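Local coordinates for protein tRNA-splicing endonuclease (Sulfolobus tokodaii, PDB 2CV8) that probably cleaves precursor tRNA at the 5' and 3' splice sites, releasing the intron and leaving 2',3'-cyclic phosphate and 5'-hydroxyl ends, at residues G25-P30 with L50-Y55; R88-V93 with V130-E135; K100-R105 with F114-I119; A126-I131 with R155-L160. All blocks are in the same frame, centred on the assembly; numbering follows the deposited sequence.

Interaction 1 comes first from the N terminus. It closes a loop within the N-terminal domain, tying the turn after helix 15-25 to helix 50-58. Interaction 2 opens only after that loop has closed. It sets helix 87-99 against strand 128-134 of the catalytic domain. Interaction 3 is nested inside the loop of interaction 2 and forms the hairpin of strands 103-106 and 114-117. Interaction 4 begins on the strand where interaction 2 ends, shares Val130 and Ile131 with it, and adds strand 157-163 to the same sheet. The two domains meet where Arg105 of interaction 3 reaches Gly28 O of interaction 1, and where Ile51 packs on Leu90 of interaction 2.

Interaction 1 (G25-P30 with L50-Y55); sequences GYYGKP and LIEGVY
The Tyr27 side chain crosses Glu52 and Tyr55 obliquely, two residues about one turn apart on helix 50-58. Its CG stands anti to the carbonyl carbon, with chi1 at -70°. Tyr27 CB lies 4.0 Å from Glu52 OE2. Farther out, Tyr27 CD2 is 4.2 Å from the same oxygen, and the ring and carboxylate planes are 31° apart. Tyr27 CE2 then reaches Tyr55 CD2 at 3.9 Å. At the tip, Tyr27 OH sits in the plane of the Tyr55 ring, at its edge, 3.4 Å from Tyr55 CE2. The Tyr55 hydroxyl turns elsewhere and bonds Glu99. The Tyr27 ring also makes a cation-pi contact with Arg98 of helix 87-99.

The polar link comes from Glu52. Its chain extends beyond CG and presents the carboxylate to the backbone. Gly28 N donates to Glu52 OE2 over 2.8 Å in a nearly straight bond (171°). The donor stands above the carboxylate plane. Gly28 has positive phi, which suits a residue without a side chain. An alanine at Glu52 would lose the acceptor for Gly28 N and would probably leave the turn 26-28 less firmly held to the helix.

This contact is buried inside the N-terminal domain. It pins the turn between helix 15-25 and strand 29-30 to helix 50-58. Arg105 of the catalytic domain bonds Gly28 O and forms a long, weak ion pair with Glu52 OE2. That nearby positive charge would tend to keep the buried carboxylate ionised.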
# COMPACT_ATOMS: atom_id res chain seq x y z
N GLY B 25 -18.24 1.91 -24.05
CA GLY B 25 -17.36 1.19 -23.16
C GLY B 25 -17.80 1.19 -21.71
O GLY B 25 -16.98 1.33 -20.82
N TYR B 26 -19.09 1.02 -21.48
CA TYR B 26 -19.62 1.00 -20.12
C TYR B 26 -19.34 2.29 -19.35
O TYR B 26 -18.66 2.28 -18.33
CB TYR B 26 -19.07 -0.20 -19.35
CG TYR B 26 -19.37 -1.53 -20.01
CD1 TYR B 26 -18.51 -2.05 -20.98
CD2 TYR B 26 -20.51 -2.26 -19.67
CE1 TYR B 26 -18.78 -3.28 -21.59
CE2 TYR B 26 -20.80 -3.48 -20.28
CZ TYR B 26 -19.92 -3.99 -21.24
OH TYR B 26 -20.17 -5.21 -21.84
N TYR B 27 -19.86 3.39 -19.86
CA TYR B 27 -19.71 4.68 -19.20
C TYR B 27 -21.03 5.02 -18.51
O TYR B 27 -22.10 4.65 -18.98
CB TYR B 27 -19.39 5.78 -20.22
CG TYR B 27 -18.02 5.69 -20.85
CD1 TYR B 27 -17.78 4.87 -21.95
CD2 TYR B 27 -16.96 6.43 -20.34
CE1 TYR B 27 -16.52 4.80 -22.52
CE2 TYR B 27 -15.69 6.36 -20.91
CZ TYR B 27 -15.48 5.55 -21.99
OH TYR B 27 -14.23 5.49 -22.55
N GLY B 28 -20.94 5.73 -17.39
CA GLY B 28 -22.13 6.13 -16.67
C GLY B 28 -23.01 5.01 -16.16
O GLY B 28 -22.77 3.83 -16.42
N LYS B 29 -24.05 5.41 -15.43
CA LYS B 29 -25.01 4.48 -14.84
C LYS B 29 -26.43 4.98 -15.11
O LYS B 29 -26.73 6.15 -14.93
CB LYS B 29 -24.77 4.39 -13.34
CG LYS B 29 -25.72 3.48 -12.59
CD LYS B 29 -25.41 3.47 -11.10
CE LYS B 29 -26.42 2.65 -10.32
NZ LYS B 29 -27.79 3.21 -10.41
N PRO B 30 -27.31 4.09 -15.58
CA PRO B 30 -28.69 4.52 -15.84
C PRO B 30 -29.41 4.69 -14.51
O PRO B 30 -29.10 4.00 -13.53
CB PRO B 30 -29.26 3.38 -16.67
CG PRO B 30 -28.06 2.84 -17.37
CD PRO B 30 -27.05 2.81 -16.25
N LEU B 50 -18.49 13.64 -13.33
CA LEU B 50 -17.61 14.62 -13.96
C LEU B 50 -16.36 13.96 -14.52
O LEU B 50 -15.90 14.32 -15.61
CB LEU B 50 -17.24 15.72 -12.96
CG LEU B 50 -18.28 16.84 -12.90
CD1 LEU B 50 -17.99 17.77 -11.73
CD2 LEU B 50 -18.27 17.59 -14.23
N ILE B 51 -15.80 13.00 -13.79
CA ILE B 51 -14.60 12.31 -14.26
C ILE B 51 -14.86 11.66 -15.62
O ILE B 51 -14.04 11.78 -16.53
CB ILE B 51 -14.15 11.25 -13.23
CG1 ILE B 51 -13.57 11.96 -12.01
CG2 ILE B 51 -13.08 10.35 -13.82
CD1 ILE B 51 -13.11 11.01 -10.93
N GLU B 52 -15.99 10.98 -15.77
CA GLU B 52 -16.34 10.35 -17.03
C GLU B 52 -16.63 11.40 -18.11
O GLU B 52 -16.14 11.31 -19.24
CB GLU B 52 -17.57 9.47 -16.86
CG GLU B 52 -17.36 8.28 -15.97
CD GLU B 52 -18.55 7.36 -15.97
OE1 GLU B 52 -19.64 7.80 -15.53
OE2 GLU B 52 -18.41 6.20 -16.41
N GLY B 53 -17.44 12.39 -17.76
CA GLY B 53 -17.79 13.44 -18.70
C GLY B 53 -16.58 14.20 -19.24
O GLY B 53 -16.48 14.45 -20.44
N VAL B 54 -15.68 14.57 -18.34
CA VAL B 54 -14.49 15.30 -18.74
C VAL B 54 -13.66 14.44 -19.68
O VAL B 54 -13.10 14.94 -20.66
CB VAL B 54 -13.65 15.73 -17.48
CG1 VAL B 54 -12.32 16.36 -17.91
CG2 VAL B 54 -14.44 16.73 -16.65
N TYR B 55 -13.60 13.14 -19.41
CA TYR B 55 -12.84 12.23 -20.27
C TYR B 55 -13.45 12.19 -21.67
O TYR B 55 -12.76 12.43 -22.66
CB TYR B 55 -12.82 10.81 -19.70
CG TYR B 55 -12.01 9.85 -20.54
CD1 TYR B 55 -10.65 10.08 -20.77
CD2 TYR B 55 -12.60 8.74 -21.14
CE1 TYR B 55 -9.90 9.24 -21.57
CE2 TYR B 55 -11.85 7.88 -21.96
CZ TYR B 55 -10.50 8.15 -22.17
OH TYR B 55 -9.75 7.33 -22.97

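Interaction 2 (R88-V93 with V130-E135); sequences RILYSV and VIALDE
Ala132 CB sits at the centre of this contact. It projects from strand 128-134 toward helix 87-99, where Val93 and Leu90 close around it. Val93 CG2 comes to 3.4 Å from Ala132 CB. Leu90 CD2 approaches the same methyl at 3.9 Å. Val93 carries the contact two residues back along the strand: its CG1, anti to the backbone N, meets Val130 CG1 tip to tip at 4.0 Å.

Ile89 serves the other end. Its CG1 takes the crowded position between N and the carbonyl carbon (chi1 63°). Ile89 CD1 thereby lies 3.6 Å from Ala132 O and also touches Leu133 CA. The Ile89 and Asp134 side chains cross at about a right angle, with Ile89 CG2 3.9 Å from Asp134 CB. An alanine at Ile89 would remove both branches and would probably loosen the packing of the helix on residues 132-134.

The axes of segments 88-93 and 130-134 approach to 7.4 Å, with their directions 128° apart. In the next shell, Asp113 bonds Ala132 N and Arg86 bonds Ala132 O, which would help to hold the strand backbone in place. Leu90 also packs on Ile51, and Tyr91 packs on Val54, both of the N-terminal domain. Asp134 O accepts a bond from Ser141 of the second subunit.

Helix 87-99 thus lies between the sheet of the catalytic domain and the N-terminal domain. The contact is mostly apolar: aliphatic branches meet the Ala132 methyl and the strand backbone, so its hold probably rests on packing and not on directed bonds.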
# COMPACT_ATOMS: atom_id res chain seq x y z
N ARG B 88 -8.16 15.88 -9.31
CA ARG B 88 -6.93 15.79 -10.08
C ARG B 88 -6.32 14.39 -10.09
O ARG B 88 -6.02 13.86 -11.16
CB ARG B 88 -5.88 16.78 -9.56
CG ARG B 88 -6.16 18.23 -9.91
CD ARG B 88 -4.86 19.04 -9.90
NE ARG B 88 -5.10 20.46 -10.15
CZ ARG B 88 -5.58 21.30 -9.25
NH1 ARG B 88 -5.87 20.88 -8.02
NH2 ARG B 88 -5.79 22.58 -9.57
N ILE B 89 -6.15 13.79 -8.92
CA ILE B 89 -5.54 12.47 -8.90
C ILE B 89 -6.49 11.42 -9.43
O ILE B 89 -6.05 10.45 -10.05
CB ILE B 89 -5.04 12.08 -7.50
CG1 ILE B 89 -6.19 11.99 -6.52
CG2 ILE B 89 -4.03 13.09 -7.02
CD1 ILE B 89 -5.78 11.42 -5.18
N LEU B 90 -7.79 11.62 -9.19
CA LEU B 90 -8.80 10.67 -9.66
C LEU B 90 -8.95 10.67 -11.17
O LEU B 90 -9.08 9.62 -11.79
CB LEU B 90 -10.16 10.96 -9.02
CG LEU B 90 -10.32 10.60 -7.54
CD1 LEU B 90 -11.65 11.07 -7.05
CD2 LEU B 90 -10.16 9.10 -7.34
N TYR B 91 -8.92 11.85 -11.78
CA TYR B 91 -9.03 11.93 -13.23
C TYR B 91 -7.75 11.41 -13.87
O TYR B 91 -7.78 10.79 -14.94
CB TYR B 91 -9.29 13.37 -13.69
CG TYR B 91 -9.36 13.47 -15.20
CD1 TYR B 91 -10.48 13.03 -15.91
CD2 TYR B 91 -8.26 13.92 -15.94
CE1 TYR B 91 -10.51 13.02 -17.31
CE2 TYR B 91 -8.27 13.91 -17.33
CZ TYR B 91 -9.40 13.47 -18.01
OH TYR B 91 -9.40 13.46 -19.39
N SER B 92 -6.62 11.65 -13.23
CA SER B 92 -5.34 11.19 -13.76
C SER B 92 -5.32 9.68 -13.89
O SER B 92 -4.88 9.16 -14.92
CB SER B 92 -4.18 11.66 -12.88
OG SER B 92 -4.03 13.07 -12.97
N VAL B 93 -5.79 8.97 -12.87
CA VAL B 93 -5.81 7.51 -12.94
C VAL B 93 -6.93 7.05 -13.87
O VAL B 93 -6.75 6.13 -14.67
CB VAL B 93 -6.02 6.84 -11.54
CG1 VAL B 93 -5.93 5.32 -11.68
CG2 VAL B 93 -4.97 7.30 -10.55
N VAL B 130 -8.70 -0.22 -7.72
CA VAL B 130 -7.64 0.77 -7.66
C VAL B 130 -8.01 1.95 -6.78
O VAL B 130 -9.16 2.39 -6.75
CB VAL B 130 -7.29 1.34 -9.09
CG1 VAL B 130 -6.11 2.29 -9.01
CG2 VAL B 130 -6.98 0.21 -10.06
N ILE B 131 -7.02 2.44 -6.05
CA ILE B 131 -7.20 3.59 -5.18
C ILE B 131 -6.17 4.61 -5.62
O ILE B 131 -4.97 4.36 -5.52
CB ILE B 131 -6.98 3.22 -3.71
CG1 ILE B 131 -8.24 2.53 -3.17
CG2 ILE B 131 -6.60 4.46 -2.92
CD1 ILE B 131 -8.08 1.95 -1.80
N ALA B 132 -6.65 5.75 -6.13
CA ALA B 132 -5.77 6.81 -6.60
C ALA B 132 -5.16 7.58 -5.43
O ALA B 132 -5.82 7.86 -4.43
CB ALA B 132 -6.53 7.75 -7.51
N LEU B 133 -3.88 7.93 -5.57
CA LEU B 133 -3.18 8.65 -4.53
C LEU B 133 -2.23 9.70 -5.07
O LEU B 133 -1.71 9.59 -6.19
CB LEU B 133 -2.41 7.66 -3.66
CG LEU B 133 -2.71 7.73 -2.17
CD1 LEU B 133 -4.23 7.69 -1.93
CD2 LEU B 133 -2.02 6.57 -1.49
N ASP B 134 -2.02 10.73 -4.26
CA ASP B 134 -1.13 11.82 -4.57
C ASP B 134 0.20 11.36 -3.98
O ASP B 134 0.31 11.11 -2.78
CB ASP B 134 -1.69 13.09 -3.92
CG ASP B 134 -0.69 14.23 -3.86
OD1 ASP B 134 0.29 14.25 -4.64
OD2 ASP B 134 -0.92 15.12 -3.02
N GLU B 135 1.19 11.14 -4.85
CA GLU B 135 2.49 10.63 -4.43
C GLU B 135 3.01 11.24 -3.13
O GLU B 135 3.65 10.55 -2.33
CB GLU B 135 3.52 10.83 -5.54
CG GLU B 135 3.80 12.28 -5.89
CD GLU B 135 4.80 12.44 -7.03
OE1 GLU B 135 5.04 13.59 -7.46
OE2 GLU B 135 5.34 11.41 -7.50

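Interaction 3 (K100-R105 with F114-I119); sequences KGYVVR and FAVYTI
Strand segments 103-105 and 114-117 pair antiparallel, their axes 4.7 Å apart at closest, with Val103-Tyr117 and Arg105-Ala115 as hydrogen-bonded pairs and Val104-Val116 as the non-hydrogen-bonded pair between them.

The Val104 side chain crosses Phe114 obliquely. Its CG1, anti to the backbone N, lies 3.6 Å from Phe114 CD2. Phe114 holds its CG anti to the carbonyl carbon (chi1 -52°), and its ring turns an edge to Arg105 O. Val116 CG1 is also anti to its backbone N. It reaches back to Tyr102 CB at 3.3 Å and touches Tyr102 CD2 as well. Tyr102 and Thr118 lie side by side and point the same way, with Thr118 OG1 4.0 Å from Tyr102 CE2. Val104 and Val116 share one side of the sheet, where both meet Leu97 of helix 87-99.

The two strands are a beta hairpin at one edge of the five-stranded mixed sheet of the catalytic domain. Gly101 leads into it through a Schellman motif that ends helix 87-99. Tyr117, a predicted active-site residue, stands on the hairpin face opposite Val104 and Val116, next to Val103 and Arg105.

Tyr117 CB lies 4.2 Å from Val103 CB. Its CG is anti to the carbonyl carbon (chi1 -64°). The ring presents an edge to Val103 O, and Tyr117 CE1 touches Arg105 CG at 4.0 Å. Arg105 bends at chi2 and chi3, and the guanidinium and Tyr117 ring planes are 57° apart. The guanidinium leaves the hairpin and bonds Gly28 O of the N-terminal domain. Pro127 and Glu124 also touch Tyr117.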
# COMPACT_ATOMS: atom_id res chain seq x y z
N LYS B 100 -5.40 3.34 -21.56
CA LYS B 100 -4.69 2.08 -21.74
C LYS B 100 -5.63 0.96 -22.16
O LYS B 100 -5.21 -0.19 -22.33
CB LYS B 100 -3.95 1.68 -20.46
CG LYS B 100 -2.67 2.45 -20.26
CD LYS B 100 -1.95 2.10 -18.97
CE LYS B 100 -0.75 3.02 -18.77
NZ LYS B 100 -0.09 2.83 -17.46
N GLY B 101 -6.91 1.29 -22.32
CA GLY B 101 -7.85 0.28 -22.76
C GLY B 101 -8.68 -0.46 -21.73
O GLY B 101 -9.49 -1.30 -22.11
N TYR B 102 -8.48 -0.19 -20.45
CA TYR B 102 -9.27 -0.87 -19.44
C TYR B 102 -10.65 -0.20 -19.39
O TYR B 102 -10.83 0.92 -19.86
CB TYR B 102 -8.64 -0.75 -18.04
CG TYR B 102 -7.26 -1.35 -17.88
CD1 TYR B 102 -6.12 -0.69 -18.35
CD2 TYR B 102 -7.08 -2.57 -17.22
CE1 TYR B 102 -4.85 -1.22 -18.15
CE2 TYR B 102 -5.81 -3.11 -17.03
CZ TYR B 102 -4.69 -2.43 -17.49
OH TYR B 102 -3.42 -2.94 -17.28
N VAL B 103 -11.63 -0.92 -18.85
CA VAL B 103 -12.96 -0.38 -18.68
C VAL B 103 -12.95 -0.02 -17.19
O VAL B 103 -12.79 -0.88 -16.33
CB VAL B 103 -14.04 -1.44 -18.99
CG1 VAL B 103 -15.43 -0.89 -18.75
CG2 VAL B 103 -13.92 -1.83 -20.44
N VAL B 104 -13.09 1.26 -16.90
CA VAL B 104 -13.06 1.77 -15.54
C VAL B 104 -14.42 2.14 -14.97
O VAL B 104 -15.12 2.98 -15.51
CB VAL B 104 -12.16 3.01 -15.47
CG1 VAL B 104 -12.01 3.49 -14.03
CG2 VAL B 104 -10.81 2.69 -16.10
N ARG B 105 -14.78 1.51 -13.86
CA ARG B 105 -16.05 1.77 -13.21
C ARG B 105 -15.77 2.27 -11.80
O ARG B 105 -14.63 2.28 -11.34
CB ARG B 105 -16.89 0.50 -13.12
CG ARG B 105 -17.23 -0.15 -14.45
CD ARG B 105 -18.70 -0.02 -14.77
NE ARG B 105 -18.98 1.14 -15.61
CZ ARG B 105 -20.14 1.79 -15.64
NH1 ARG B 105 -21.14 1.41 -14.85
NH2 ARG B 105 -20.30 2.82 -16.46
N PHE B 114 -11.76 2.97 -8.02
CA PHE B 114 -12.18 2.35 -9.27
C PHE B 114 -12.22 0.84 -9.27
O PHE B 114 -11.56 0.18 -8.47
CB PHE B 114 -11.27 2.81 -10.40
CG PHE B 114 -11.11 4.29 -10.50
CD1 PHE B 114 -9.85 4.88 -10.32
CD2 PHE B 114 -12.21 5.11 -10.78
CE1 PHE B 114 -9.69 6.27 -10.42
CE2 PHE B 114 -12.06 6.50 -10.88
CZ PHE B 114 -10.80 7.08 -10.70
N ALA B 115 -13.03 0.30 -10.19
CA ALA B 115 -13.15 -1.13 -10.41
C ALA B 115 -12.73 -1.28 -11.87
O ALA B 115 -13.52 -1.06 -12.78
CB ALA B 115 -14.57 -1.58 -10.22
N VAL B 116 -11.47 -1.62 -12.09
CA VAL B 116 -10.93 -1.75 -13.43
C VAL B 116 -11.13 -3.15 -14.01
O VAL B 116 -10.86 -4.15 -13.35
CB VAL B 116 -9.44 -1.39 -13.43
CG1 VAL B 116 -8.93 -1.29 -14.84
CG2 VAL B 116 -9.23 -0.08 -12.71
N TYR B 117 -11.59 -3.19 -15.26
CA TYR B 117 -11.84 -4.45 -15.98
C TYR B 117 -11.09 -4.59 -17.31
O TYR B 117 -10.92 -3.63 -18.05
CB TYR B 117 -13.32 -4.57 -16.35
CG TYR B 117 -14.29 -4.66 -15.21
CD1 TYR B 117 -14.58 -3.55 -14.42
CD2 TYR B 117 -14.92 -5.86 -14.90
CE1 TYR B 117 -15.47 -3.63 -13.36
CE2 TYR B 117 -15.81 -5.96 -13.84
CZ TYR B 117 -16.08 -4.84 -13.07
OH TYR B 117 -16.92 -4.94 -12.00
N THR B 118 -10.70 -5.82 -17.64
CA THR B 118 -10.06 -6.11 -18.93
C THR B 118 -11.15 -6.84 -19.72
O THR B 118 -11.59 -7.91 -19.31
CB THR B 118 -8.84 -7.05 -18.82
OG1 THR B 118 -7.70 -6.32 -18.36
CG2 THR B 118 -8.52 -7.67 -20.18
N ILE B 119 -11.61 -6.27 -20.82
CA ILE B 119 -12.65 -6.91 -21.62
C ILE B 119 -12.31 -6.92 -23.10
O ILE B 119 -11.38 -6.25 -23.55
CB ILE B 119 -14.04 -6.21 -21.44
CG1 ILE B 119 -13.89 -4.69 -21.51
CG2 ILE B 119 -14.67 -6.59 -20.10
CD1 ILE B 119 -13.41 -4.15 -22.85

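Interaction 4 (A126-I131 with R155-L160); sequences APYLVI and RKELIL
Leu129 N donates to Glu157 O at 2.8 Å, in the plane of the carbonyl. Ile131 N donates to Ile159 O at 2.7 Å, nearly along the C=O axis and well aligned (161°). Between them, Ile159 N makes a bent, weak bond to Leu129 O. These bonds join strands 128-134 and 157-163 in parallel. The axes of segments 128-131 and 157-160 come within 4.6 Å.

Ile131 and Leu160 lie side by side on one face, with Ile131 CG2 4.2 Å from Leu160 CD1. The Ile131 side chain crosses Leu158 obliquely, its CD1 4.0 Å from Leu158 CD2. Phe147 of helix 141-151 packs on both Ile131 and Leu160. On the reverse face, Tyr128 and Glu157 point the same way. Glu157 CB sits at the Tyr128 ring edge, 3.5 Å from Tyr128 CD2. Ile159 there packs on Leu178 of the second subunit.

Lys156, extended beyond CG, crosses Pro127 obliquely. Lys156 CD passes 3.7 Å from Pro127 O, and Lys156 NZ ends beside Pro127 CG. Lys156 is poorly ordered. It is a predicted active-site residue, and Pro127 also touches Tyr117, another one.

Strand 128-134, helix 141-151 and strand 157-163 make a beta-alpha-beta crossover in the catalytic domain of the tRNA-intron endonuclease family. Lys156 and Tyr117 of the adjacent strand 114-117 lie near each other, consistent with a catalytic site at this end of the sheet.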
# COMPACT_ATOMS: atom_id res chain seq x y z
N ALA B 126 -12.18 -10.59 -14.01
CA ALA B 126 -12.44 -10.15 -12.65
C ALA B 126 -11.93 -8.71 -12.54
O ALA B 126 -10.95 -8.34 -13.18
CB ALA B 126 -11.72 -11.04 -11.65
N PRO B 127 -12.59 -7.90 -11.71
CA PRO B 127 -12.29 -6.48 -11.46
C PRO B 127 -11.10 -6.18 -10.57
O PRO B 127 -11.01 -6.69 -9.45
CB PRO B 127 -13.59 -5.96 -10.82
CG PRO B 127 -14.59 -7.08 -11.00
CD PRO B 127 -13.77 -8.31 -10.94
N TYR B 128 -10.19 -5.35 -11.06
CA TYR B 128 -9.04 -4.94 -10.26
C TYR B 128 -9.50 -3.69 -9.55
O TYR B 128 -10.11 -2.82 -10.15
CB TYR B 128 -7.83 -4.64 -11.14
CG TYR B 128 -7.29 -5.86 -11.83
CD1 TYR B 128 -7.65 -6.17 -13.14
CD2 TYR B 128 -6.48 -6.76 -11.13
CE1 TYR B 128 -7.23 -7.36 -13.74
CE2 TYR B 128 -6.06 -7.95 -11.72
CZ TYR B 128 -6.43 -8.25 -13.03
OH TYR B 128 -6.03 -9.43 -13.61
N LEU B 129 -9.23 -3.60 -8.26
CA LEU B 129 -9.63 -2.43 -7.48
C LEU B 129 -8.46 -1.47 -7.37
O LEU B 129 -7.36 -1.86 -6.97
CB LEU B 129 -10.09 -2.87 -6.09
CG LEU B 129 -11.58 -3.13 -5.91
CD1 LEU B 129 -12.22 -3.64 -7.19
CD2 LEU B 129 -11.75 -4.11 -4.78
N VAL B 130 -8.70 -0.22 -7.72
CA VAL B 130 -7.64 0.77 -7.66
C VAL B 130 -8.01 1.95 -6.78
O VAL B 130 -9.16 2.39 -6.75
CB VAL B 130 -7.29 1.34 -9.09
CG1 VAL B 130 -6.11 2.29 -9.01
CG2 VAL B 130 -6.98 0.21 -10.06
N ILE B 131 -7.02 2.44 -6.05
CA ILE B 131 -7.20 3.59 -5.18
C ILE B 131 -6.17 4.61 -5.62
O ILE B 131 -4.97 4.36 -5.52
CB ILE B 131 -6.98 3.22 -3.71
CG1 ILE B 131 -8.24 2.53 -3.17
CG2 ILE B 131 -6.60 4.46 -2.92
CD1 ILE B 131 -8.08 1.95 -1.80
N ARG B 155 -11.51 -10.29 -1.62
CA ARG B 155 -10.30 -10.97 -2.04
C ARG B 155 -9.99 -10.78 -3.52
O ARG B 155 -9.85 -11.75 -4.27
CB ARG B 155 -10.38 -12.46 -1.69
CG ARG B 155 -9.06 -13.02 -1.15
CD ARG B 155 -7.95 -12.92 -2.19
NE ARG B 155 -6.62 -13.08 -1.59
CZ ARG B 155 -5.49 -13.17 -2.29
NH1 ARG B 155 -5.52 -13.12 -3.62
NH2 ARG B 155 -4.33 -13.31 -1.67
N LYS B 156 -9.90 -9.52 -3.94
CA LYS B 156 -9.57 -9.18 -5.31
C LYS B 156 -8.21 -8.49 -5.29
O LYS B 156 -7.52 -8.54 -4.28
CB LYS B 156 -10.64 -8.25 -5.90
CG LYS B 156 -11.97 -8.94 -6.10
CD LYS B 156 -13.02 -8.00 -6.67
CE LYS B 156 -14.28 -8.78 -7.02
NZ LYS B 156 -15.40 -7.88 -7.38
N GLU B 157 -7.83 -7.86 -6.39
CA GLU B 157 -6.53 -7.20 -6.41
C GLU B 157 -6.58 -5.71 -6.10
O GLU B 157 -7.13 -4.92 -6.88
CB GLU B 157 -5.86 -7.43 -7.76
CG GLU B 157 -5.42 -8.88 -7.97
CD GLU B 157 -4.30 -9.29 -7.01
OE1 GLU B 157 -4.49 -9.19 -5.78
OE2 GLU B 157 -3.23 -9.71 -7.49
N LEU B 158 -6.02 -5.32 -4.95
CA LEU B 158 -5.99 -3.92 -4.55
C LEU B 158 -4.74 -3.27 -5.12
O LEU B 158 -3.64 -3.83 -5.06
CB LEU B 158 -5.98 -3.80 -3.02
CG LEU B 158 -6.26 -2.42 -2.43
CD1 LEU B 158 -5.11 -1.49 -2.77
CD2 LEU B 158 -7.58 -1.87 -2.96
N ILE B 159 -4.90 -2.06 -5.67
CA ILE B 159 -3.79 -1.35 -6.30
C ILE B 159 -3.83 0.16 -6.08
O ILE B 159 -4.88 0.78 -6.22
CB ILE B 159 -3.78 -1.64 -7.82
CG1 ILE B 159 -3.52 -3.12 -8.06
CG2 ILE B 159 -2.71 -0.82 -8.52
CD1 ILE B 159 -3.40 -3.48 -9.51
N LEU B 160 -2.68 0.72 -5.73
CA LEU B 160 -2.52 2.15 -5.48
C LEU B 160 -2.09 2.87 -6.74
O LEU B 160 -1.09 2.50 -7.36
CB LEU B 160 -1.46 2.36 -4.39
CG LEU B 160 -1.95 2.72 -2.99
CD1 LEU B 160 -2.43 4.16 -3.01
CD2 LEU B 160 -3.07 1.79 -2.55